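Local structure of Acarbose/maltose binding protein GacH (Streptomyces glaucescens, 3K01) at residues T212-A217 with A403-L408; D240-M245 with G260-E265. The protein serves as the solute receptor of an ABC transporter, binding acarbose and an acarbose homolog and probably also maltose. All coordinates share one frame; numbering follows the deposited sequence. Where two conformers were deposited one is given.

Contact 1 (T212-A217 with A403-L408); sequences TVDDEA and AYRKLL
Val-213 and Tyr-404 form the tightly packed, buried half of this contact. The valine CG1 lies 3.7 Å from Tyr-404 CE2 and as close to CD2, so one methyl group sits obliquely against the CD2-CE2 bond of the phenol ring, and the two side chains cross at about a right angle. The Tyr-404 hydroxyl is hydrogen-bonded to the carbonyl of Leu-375, which holds the far end of the ring, while Leu-203 touches both residues.

Thr-212 to Asp-215 form a type I beta turn, closed by Asp-215 N to Thr-212 O (3.0 Å). It follows the small antiparallel pair 204-205 and 210-211 and leads into helix 216-230, whose N-cap position is Asp-215; 403-408 covers the last turn of helix 393-407 and the residue after it.

On the more solvent-accessible side, Asp-214 and Arg-405 approach from opposite directions in a salt bridge. The Arg-405 chain, extended from CG to NE, carries its guanidinium group out to Asp-214. Both terminal nitrogens converge on one carboxylate oxygen: OD2 of Asp-214 is 2.8 Å from Arg-405 NH1 and 3.0 Å from its NH2. That oxygen is in the guanidinium plane, but the carboxylate is turned 35° from it, and the bond from NH2 to OD1 is weak. Arg-405 was modelled in two conformers, and this grip describes one; its NE pairs with the terminal carboxylate of Lys-412.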
loop_
_atom_site.group_PDB
_atom_site.type_symbol
_atom_site.label_atom_id
_atom_site.label_comp_id
_atom_site.label_asym_id
_atom_site.label_seq_id
_atom_site.Cartn_x
_atom_site.Cartn_y
_atom_site.Cartn_z
ATOM N N THR A 212 16.961 -6.435 -10.375
ATOM C CA THR A 212 16.223 -6.745 -11.600
ATOM C C THR A 212 15.541 -5.521 -12.233
ATOM O O THR A 212 14.996 -5.638 -13.339
ATOM C CB THR A 212 15.172 -7.856 -11.390
ATOM O OG1 THR A 212 14.307 -7.465 -10.325
ATOM C CG2 THR A 212 15.815 -9.207 -11.033
ATOM N N VAL A 213 15.583 -4.367 -11.575
ATOM C CA VAL A 213 14.899 -3.168 -12.083
ATOM C C VAL A 213 15.427 -2.697 -13.433
ATOM O O VAL A 213 14.720 -1.991 -14.174
ATOM C CB VAL A 213 14.972 -2.023 -11.061
ATOM C CG1 VAL A 213 16.350 -1.372 -11.041
ATOM C CG2 VAL A 213 13.871 -0.978 -11.291
ATOM N N ASP A 214 16.655 -3.105 -13.757
ATOM C CA ASP A 214 17.278 -2.712 -15.024
ATOM C C ASP A 214 17.283 -3.824 -16.062
ATOM O O ASP A 214 18.039 -3.744 -17.056
ATOM C CB ASP A 214 18.680 -2.120 -14.819
ATOM C CG ASP A 214 19.614 -3.041 -14.054
ATOM O OD1 ASP A 214 19.205 -4.134 -13.619
ATOM O OD2 ASP A 214 20.801 -2.659 -13.938
ATOM N N ASP A 215 16.499 -4.882 -15.855
ATOM C CA ASP A 215 16.321 -5.805 -16.959
ATOM C C ASP A 215 15.375 -5.180 -17.993
ATOM O O ASP A 215 14.953 -4.024 -17.853
ATOM C CB ASP A 215 15.855 -7.161 -16.473
ATOM C CG ASP A 215 14.486 -7.123 -15.882
ATOM O OD1 ASP A 215 13.756 -6.113 -16.082
ATOM O OD2 ASP A 215 14.141 -8.120 -15.209
ATOM N N GLU A 216 15.101 -5.901 -19.070
ATOM C CA GLU A 216 14.348 -5.271 -20.138
ATOM C C GLU A 216 12.952 -4.839 -19.725
ATOM O O GLU A 216 12.436 -3.848 -20.258
ATOM C CB GLU A 216 14.339 -6.111 -21.408
ATOM C CG GLU A 216 15.633 -5.869 -22.247
ATOM C CD GLU A 216 15.890 -4.379 -22.646
ATOM O OE1 GLU A 216 14.932 -3.626 -22.938
ATOM O OE2 GLU A 216 17.074 -3.961 -22.688
ATOM N N ALA A 217 12.338 -5.550 -18.784
ATOM C CA ALA A 217 11.029 -5.125 -18.279
ATOM C C ALA A 217 11.087 -3.740 -17.659
ATOM O O ALA A 217 10.169 -2.949 -17.816
ATOM C CB ALA A 217 10.495 -6.121 -17.278
ATOM N N ALA A 403 22.052 2.585 -8.827
ATOM C CA ALA A 403 21.753 3.110 -7.510
ATOM C C ALA A 403 21.389 1.941 -6.589
ATOM O O ALA A 403 21.793 1.926 -5.412
ATOM C CB ALA A 403 20.621 4.138 -7.580
ATOM N N TYR A 404 20.644 0.955 -7.087
ATOM C CA TYR A 404 20.290 -0.200 -6.236
ATOM C C TYR A 404 21.530 -1.011 -5.853
ATOM O O TYR A 404 21.658 -1.414 -4.688
ATOM C CB TYR A 404 19.284 -1.121 -6.907
ATOM C CG TYR A 404 17.860 -0.599 -6.961
ATOM C CD1 TYR A 404 17.545 0.721 -6.653
ATOM C CD2 TYR A 404 16.849 -1.433 -7.372
ATOM C CE1 TYR A 404 16.206 1.161 -6.739
ATOM C CE2 TYR A 404 15.529 -0.991 -7.465
ATOM C CZ TYR A 404 15.223 0.289 -7.126
ATOM O OH TYR A 404 13.920 0.726 -7.208
ATOM N N ARG A 405 22.453 -1.256 -6.787
ATOM C CA ARG A 405 23.681 -1.998 -6.451
ATOM C C ARG A 405 24.507 -1.248 -5.411
ATOM O O ARG A 405 25.147 -1.856 -4.548
ATOM C CB ARG A 405 24.495 -2.318 -7.712
ATOM C CG ARG A 405 23.766 -3.296 -8.613
ATOM C CD ARG A 405 24.516 -3.722 -9.880
ATOM N NE ARG A 405 23.625 -4.541 -10.709
ATOM C CZ ARG A 405 22.798 -4.054 -11.634
ATOM N NH1 ARG A 405 22.786 -2.757 -11.898
ATOM N NH2 ARG A 405 22.013 -4.868 -12.325
ATOM N N LYS A 406 24.490 0.075 -5.460
ATOM C CA LYS A 406 25.216 0.865 -4.470
ATOM C C LYS A 406 24.557 0.794 -3.089
ATOM O O LYS A 406 25.256 0.742 -2.063
ATOM C CB LYS A 406 25.340 2.313 -4.933
ATOM C CG LYS A 406 26.386 2.514 -6.008
ATOM C CD LYS A 406 26.361 3.937 -6.535
ATOM C CE LYS A 406 27.636 4.262 -7.313
ATOM N NZ LYS A 406 27.667 3.630 -8.661
ATOM N N LEU A 407 23.224 0.782 -3.050
ATOM C CA LEU A 407 22.441 0.667 -1.808
ATOM C C LEU A 407 22.522 -0.726 -1.183
ATOM O O LEU A 407 22.517 -0.866 0.055
ATOM C CB LEU A 407 20.954 0.926 -2.101
ATOM C CG LEU A 407 20.557 2.367 -2.311
ATOM C CD1 LEU A 407 19.150 2.349 -2.888
ATOM C CD2 LEU A 407 20.647 3.160 -0.995
ATOM N N LEU A 408 22.525 -1.731 -2.052
ATOM C CA LEU A 408 22.497 -3.155 -1.708
ATOM C C LEU A 408 23.860 -3.723 -2.081
ATOM O O LEU A 408 24.063 -4.357 -3.131
ATOM C CB LEU A 408 21.400 -3.891 -2.472
ATOM C CG LEU A 408 19.993 -3.309 -2.406
ATOM C CD1 LEU A 408 19.153 -3.966 -3.445
ATOM C CD2 LEU A 408 19.361 -3.553 -1.033
#

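Contact 2 (D240-M245 with G260-E265)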
loop_
_atom_site.group_PDB
_atom_site.type_symbol
_atom_site.label_atom_id
_atom_site.label_comp_id
_atom_site.label_asym_id
_atom_site.label_seq_id
_atom_site.Cartn_x
_atom_site.Cartn_y
_atom_site.Cartn_z
ATOM N N ASP A 240 3.860 19.151 -7.610
ATOM C CA ASP A 240 2.498 19.241 -7.071
ATOM C C ASP A 240 1.602 18.149 -7.675
ATOM O O ASP A 240 0.432 18.398 -7.964
ATOM C CB ASP A 240 1.941 20.660 -7.334
ATOM C CG ASP A 240 0.773 21.043 -6.415
ATOM O OD1 ASP A 240 0.618 20.482 -5.336
ATOM O OD2 ASP A 240 0.025 21.957 -6.829
ATOM N N GLY A 241 2.153 16.956 -7.869
ATOM C CA GLY A 241 1.411 15.911 -8.587
ATOM C C GLY A 241 0.154 15.464 -7.913
ATOM O O GLY A 241 -0.811 15.122 -8.614
ATOM N N TRP A 242 0.128 15.418 -6.583
ATOM C CA TRP A 242 -1.101 15.021 -5.895
ATOM C C TRP A 242 -2.248 15.998 -6.230
ATOM O O TRP A 242 -3.344 15.604 -6.678
ATOM C CB TRP A 242 -0.880 14.943 -4.375
ATOM C CG TRP A 242 -2.159 14.667 -3.691
ATOM C CD1 TRP A 242 -2.962 15.562 -3.038
ATOM C CD2 TRP A 242 -2.834 13.428 -3.689
ATOM N NE1 TRP A 242 -4.109 14.929 -2.612
ATOM C CE2 TRP A 242 -4.043 13.617 -2.999
ATOM C CE3 TRP A 242 -2.521 12.155 -4.208
ATOM C CZ2 TRP A 242 -4.958 12.555 -2.788
ATOM C CZ3 TRP A 242 -3.419 11.126 -4.001
ATOM C CH2 TRP A 242 -4.615 11.339 -3.293
ATOM N N ASN A 243 -2.026 17.284 -6.006
ATOM C CA ASN A 243 -3.075 18.256 -6.285
ATOM C C ASN A 243 -3.393 18.315 -7.743
ATOM O O ASN A 243 -4.561 18.421 -8.132
ATOM C CB ASN A 243 -2.700 19.645 -5.773
ATOM C CG ASN A 243 -2.742 19.755 -4.275
ATOM O OD1 ASN A 243 -1.810 20.290 -3.659
ATOM N ND2 ASN A 243 -3.810 19.292 -3.678
ATOM N N ASN A 244 -2.383 18.252 -8.594
ATOM C CA ASN A 244 -2.652 18.318 -10.018
ATOM C C ASN A 244 -3.507 17.120 -10.471
ATOM O O ASN A 244 -4.441 17.264 -11.269
ATOM C CB ASN A 244 -1.341 18.383 -10.830
ATOM C CG ASN A 244 -0.717 19.771 -10.856
ATOM O OD1 ASN A 244 0.513 19.928 -10.716
ATOM N ND2 ASN A 244 -1.527 20.769 -11.035
ATOM N N MET A 245 -3.185 15.941 -9.968
ATOM C CA MET A 245 -3.933 14.753 -10.331
ATOM C C MET A 245 -5.373 14.830 -9.821
ATOM O O MET A 245 -6.306 14.622 -10.598
ATOM C CB MET A 245 -3.253 13.540 -9.724
ATOM C CG MET A 245 -3.983 12.258 -10.018
ATOM S SD MET A 245 -3.030 10.782 -9.694
ATOM C CE MET A 245 -2.700 11.025 -7.952
ATOM N N GLY A 260 -5.383 5.447 -4.650
ATOM C CA GLY A 260 -5.713 4.486 -3.605
ATOM C C GLY A 260 -6.943 4.883 -2.826
ATOM O O GLY A 260 -7.570 5.909 -3.080
ATOM N N PRO A 261 -7.317 4.065 -1.833
ATOM C CA PRO A 261 -8.527 4.306 -1.036
ATOM C C PRO A 261 -8.533 5.677 -0.372
ATOM O O PRO A 261 -9.604 6.268 -0.186
ATOM C CB PRO A 261 -8.479 3.184 0.017
ATOM C CG PRO A 261 -7.717 2.074 -0.720
ATOM C CD PRO A 261 -6.639 2.808 -1.452
ATOM N N TRP A 262 -7.354 6.194 -0.042
ATOM C CA TRP A 262 -7.216 7.487 0.611
ATOM C C TRP A 262 -7.735 8.642 -0.250
ATOM O O TRP A 262 -7.912 9.755 0.257
ATOM C CB TRP A 262 -5.737 7.749 0.987
ATOM C CG TRP A 262 -4.840 7.603 -0.177
ATOM C CD1 TRP A 262 -4.567 8.553 -1.121
ATOM C CD2 TRP A 262 -4.116 6.432 -0.566
ATOM N NE1 TRP A 262 -3.721 8.046 -2.078
ATOM C CE2 TRP A 262 -3.420 6.745 -1.751
ATOM C CE3 TRP A 262 -3.985 5.147 -0.029
ATOM C CZ2 TRP A 262 -2.604 5.814 -2.422
ATOM C CZ3 TRP A 262 -3.151 4.216 -0.692
ATOM C CH2 TRP A 262 -2.490 4.554 -1.886
ATOM N N ALA A 263 -7.964 8.406 -1.540
ATOM C CA ALA A 263 -8.453 9.455 -2.463
ATOM C C ALA A 263 -9.967 9.536 -2.602
ATOM O O ALA A 263 -10.480 10.485 -3.204
ATOM C CB ALA A 263 -7.845 9.282 -3.835
ATOM N N ILE A 264 -10.675 8.499 -2.162
ATOM C CA ILE A 264 -12.114 8.364 -2.441
ATOM C C ILE A 264 -12.938 9.540 -1.923
ATOM O O ILE A 264 -13.753 10.081 -2.666
ATOM C CB ILE A 264 -12.635 7.015 -1.909
ATOM C CG1 ILE A 264 -12.054 5.841 -2.726
ATOM C CG2 ILE A 264 -14.165 6.989 -1.906
ATOM C CD1 ILE A 264 -12.601 5.693 -4.118
ATOM N N GLU A 265 -12.737 9.930 -0.679
ATOM C CA GLU A 265 -13.558 11.017 -0.152
ATOM C C GLU A 265 -13.296 12.326 -0.892
ATOM O O GLU A 265 -14.236 13.070 -1.208
ATOM C CB GLU A 265 -13.386 11.150 1.363
ATOM C CG GLU A 265 -14.022 9.968 2.104
ATOM C CD GLU A 265 -15.511 9.814 1.805
ATOM O OE1 GLU A 265 -16.241 10.816 1.947
ATOM O OE2 GLU A 265 -15.960 8.714 1.401
#
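The indole of Trp-262 has Gly-260 CA over one face, 3.5 Å above the plane and displaced from the ring centre, and its edge is met by Trp-242, whose CZ3 lies in the plane of the Trp-262 ring. Seen from Trp-242 the approach is oblique: the ring planes are 41° apart, and the centroids of its six-membered ring and the five-membered ring of Trp-262 are separated by 5.5 Å, so the pair is neither stacked nor edge-to-face.

The touching atoms are few. Trp-242 CH2 comes within 3.5 Å of Trp-262 CD1, and Trp-242 CZ3 lies 3.6 Å from Trp-262 NE1. The same CH2 also rests 3.9 Å from the methyl group of Ala-263, so the far end of one indole contacts two consecutive residues. With CG trans to the backbone N (chi1 175°), Trp-242 carries its ring away from its own helix and across the gap between the segments, where the CA atoms of Trp-242 and Ala-263, the nearest pair, are 9.8 Å apart. Trp-262 instead places CG between its N and carbonyl carbon (chi1 54°), which folds the indole back over Gly-260; the absence of a side chain there leaves room for the ring.

Asn-259 to Ala-263 form an Asn-Gly-Pro-Trp-Ala sequence that recurs in the enterobacterial maltose-binding proteins, where its tryptophan lines the sugar cleft. The exposed Trp-262 is consistent with a similar place here.

Trp-242 projects from the first turn of helix 241-251 and touches Asn-259 at the end of strand 254-259, while Trp-262, on the way from that strand into helix 264-268, lies against Asp-141 and Leu-143 of strand 132-148.

The chain passes from the turn of contact 1 through helix 216-230 and the short strand 234-235 to contact 2, and returns to contact 1 only near its C-terminus. The two do not touch: their centres are 29 Å apart and their nearest atoms about 18 Å. The centre of contact 1, which joins the C-terminal helix to a hairpin and turn, lies about 22 Å from the centre of the chain; that of contact 2, which joins a helix to the stretch following a strand of the large mixed sheet, about 14 Å. By analogy with maltose-binding proteins, 260-265 probably borders the sugar cleft, whereas contact 1 is peripheral structural packing.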